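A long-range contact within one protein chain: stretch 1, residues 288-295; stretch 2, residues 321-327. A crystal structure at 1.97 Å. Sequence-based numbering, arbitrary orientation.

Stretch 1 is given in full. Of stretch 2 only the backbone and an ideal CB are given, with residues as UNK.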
# COMPACT_ATOMS: atom_id res chain seq x y z
N ASN B 288 8.74 25.19 5.82
CA ASN B 288 9.00 26.61 6.06
C ASN B 288 7.82 27.38 6.65
O ASN B 288 7.97 28.52 7.07
CB ASN B 288 9.49 27.30 4.78
CG ASN B 288 8.46 27.27 3.65
OD1 ASN B 288 7.30 26.88 3.85
ND2 ASN B 288 8.88 27.70 2.46
N ARG B 289 6.65 26.75 6.68
CA ARG B 289 5.46 27.40 7.25
C ARG B 289 5.14 26.87 8.65
O ARG B 289 4.07 27.12 9.20
CB ARG B 289 4.26 27.23 6.32
CG ARG B 289 4.30 28.14 5.08
CD ARG B 289 2.96 28.19 4.37
NE ARG B 289 2.96 27.47 3.10
CZ ARG B 289 2.66 26.18 2.96
NH1 ARG B 289 2.33 25.44 4.01
NH2 ARG B 289 2.69 25.61 1.76
N LEU B 290 6.10 26.13 9.22
CA LEU B 290 5.96 25.49 10.53
C LEU B 290 4.72 24.60 10.63
O LEU B 290 4.47 23.74 9.77
CB LEU B 290 6.03 26.54 11.66
CG LEU B 290 7.29 27.40 11.61
CD1 LEU B 290 7.45 28.30 12.85
CD2 LEU B 290 8.53 26.53 11.44
N GLY B 291 3.93 24.79 11.69
CA GLY B 291 2.80 23.91 11.94
C GLY B 291 3.30 22.59 12.53
O GLY B 291 4.36 22.56 13.15
N VAL B 292 2.55 21.51 12.34
CA VAL B 292 2.97 20.22 12.89
C VAL B 292 4.19 19.68 12.16
O VAL B 292 4.30 19.83 10.95
CB VAL B 292 1.82 19.19 12.83
CG1 VAL B 292 0.61 19.69 13.61
CG2 VAL B 292 1.43 18.92 11.38
N PRO B 293 5.12 19.05 12.89
CA PRO B 293 6.27 18.42 12.23
C PRO B 293 5.80 17.45 11.13
O PRO B 293 4.83 16.72 11.32
CB PRO B 293 6.93 17.61 13.35
CG PRO B 293 6.41 18.14 14.59
CD PRO B 293 5.06 18.73 14.32
N LEU B 294 6.50 17.45 10.00
CA LEU B 294 6.21 16.53 8.90
C LEU B 294 6.88 15.17 9.10
O LEU B 294 6.41 14.15 8.57
CB LEU B 294 6.72 17.11 7.59
CG LEU B 294 6.39 18.57 7.26
CD1 LEU B 294 7.05 18.98 5.96
CD2 LEU B 294 4.88 18.80 7.20
N CYS B 295 7.98 15.17 9.85
CA CYS B 295 8.79 13.96 10.03
C CYS B 295 9.58 14.00 11.32
O CYS B 295 9.73 15.06 11.94
CB CYS B 295 9.75 13.79 8.86
SG CYS B 295 10.80 15.23 8.60
N UNK B 321 0.76 12.46 4.33
CA UNK B 321 -0.34 13.39 4.14
C UNK B 321 0.05 14.80 4.58
O UNK B 321 -0.32 15.78 3.94
CB UNK B 321 -1.57 12.92 4.91
N UNK B 322 0.83 14.90 5.65
CA UNK B 322 1.30 16.20 6.11
C UNK B 322 2.28 16.79 5.11
O UNK B 322 2.31 18.00 4.89
CB UNK B 322 1.95 16.08 7.49
N UNK B 323 3.09 15.93 4.49
CA UNK B 323 4.06 16.40 3.52
C UNK B 323 3.36 16.92 2.25
O UNK B 323 3.71 17.97 1.72
CB UNK B 323 5.04 15.28 3.17
N UNK B 324 2.36 16.19 1.78
CA UNK B 324 1.59 16.63 0.61
C UNK B 324 0.95 18.01 0.86
O UNK B 324 1.07 18.91 0.02
CB UNK B 324 0.51 15.60 0.27
N UNK B 325 0.30 18.17 2.01
CA UNK B 325 -0.21 19.48 2.43
C UNK B 325 0.86 20.57 2.34
O UNK B 325 0.63 21.65 1.80
CB UNK B 325 -0.74 19.40 3.86
N UNK B 326 2.03 20.28 2.91
CA UNK B 326 3.11 21.26 3.00
C UNK B 326 3.66 21.71 1.64
O UNK B 326 4.23 22.79 1.52
CB UNK B 326 4.25 20.68 3.84
N UNK B 327 3.47 20.87 0.63
CA UNK B 327 4.04 21.09 -0.69
C UNK B 327 3.12 21.85 -1.68
O UNK B 327 3.59 22.35 -2.70
CB UNK B 327 4.41 19.73 -1.29

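Stretch 2 is helical, and stretch 1 passes it as an irregular segment, so the helix meets it through only some of its positions.

At position 321 the ideal CB has nothing of stretch 1 within 5.5 Å, so the contact places no demand on the side chain. Many types would serve. The deposited residue is Asp-321, whose OD2 accepts a weak hydrogen bond from the backbone N of position 322, 3.0 Å away.

Position 322 is far more constrained. Its CA-to-CB bond points toward stretch 1, and the ideal CB lies 4.0 Å from Leu-294 CD2 and 4.8 Å from Val-292 CG2. Two methyl groups, those just named, lie within reach, and the carbonyl O of Pro-293, also 4.8 Å from the CB, is the polar atom nearby. Leucine, isoleucine, methionine or valine would all suit so apolar a setting. The residue is Leu-322, with chi1 m and chi2 t. Its CD1 reaches 3.7 Å from Val-292 CG2 and 3.5 Å from Pro-293 O, while its CB keeps the 4.0 Å contact with Leu-294 CD2. The backbone takes part as well, Leu-322 O lying 3.5 Å from Leu-294 CD2.

At 323 the bond points sideways, and the ideal CB is 5.1 Å from Leu-294 CD1. That gap leaves room for an apolar chain long enough to reach the methyl, such as leucine or methionine. Leu-323, with chi1 t and chi2 p, brings its CD1 to 4.1 Å from Leu-294 CD1.

Position 324 is out of reach of stretch 1, which therefore gives no guide to its identity; it is Val-324. Position 325 points sideways, with no atom of stretch 1 within 5.5 Å of its ideal CB, so a polar or charged chain is as acceptable as any other. The side chain of Glu-325 comes no nearer to stretch 1 than 6.0 Å, from its OE2 to Val-292 CG2, and forms no salt bridge with Arg-289.

At 326 the ideal CB already stands 3.9 Å from Leu-294 CD1 and 5.1 Å from Arg-289 NH1. A small residue suits such close quarters, although the sideways direction does not exclude a larger one. Ala-326 provides a single methyl, its CB 3.9 Å from Leu-294 CD2. Its carbonyl O accepts a weak hydrogen bond from Arg-289 NH2 at 3.2 Å; because the acceptor is backbone, this bond does not specify the side chain.

Position 327 points away, leaving its choice free as far as stretch 1 is concerned. The side chain of Leu-327 comes no nearer to stretch 1 than 6.8 Å, from its CB to Arg-289 NH2.

Stretch 2 (321-327) DLLVEAL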
# COMPACT_ATOMS: atom_id res chain seq x y z
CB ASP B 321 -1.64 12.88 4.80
CG ASP B 321 -1.43 12.39 6.24
OD1 ASP B 321 -2.46 12.10 6.89
OD2 ASP B 321 -0.27 12.29 6.71
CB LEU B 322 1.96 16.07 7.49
CG LEU B 322 1.03 15.68 8.66
CD1 LEU B 322 1.80 15.53 9.99
CD2 LEU B 322 -0.10 16.69 8.81
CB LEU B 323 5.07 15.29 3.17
CG LEU B 323 6.09 15.62 2.07
CD1 LEU B 323 6.86 16.91 2.40
CD2 LEU B 323 7.05 14.43 1.85
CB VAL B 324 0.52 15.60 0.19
CG1 VAL B 324 -0.32 16.13 -0.99
CG2 VAL B 324 1.16 14.26 -0.19
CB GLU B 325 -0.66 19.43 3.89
CG GLU B 325 -2.03 18.86 4.18
CD GLU B 325 -2.33 18.87 5.68
OE1 GLU B 325 -3.02 17.94 6.15
OE2 GLU B 325 -1.85 19.79 6.39
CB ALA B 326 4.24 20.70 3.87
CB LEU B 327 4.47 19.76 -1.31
CG LEU B 327 5.82 19.22 -0.83
CD1 LEU B 327 6.04 17.79 -1.31
CD2 LEU B 327 6.91 20.11 -1.35
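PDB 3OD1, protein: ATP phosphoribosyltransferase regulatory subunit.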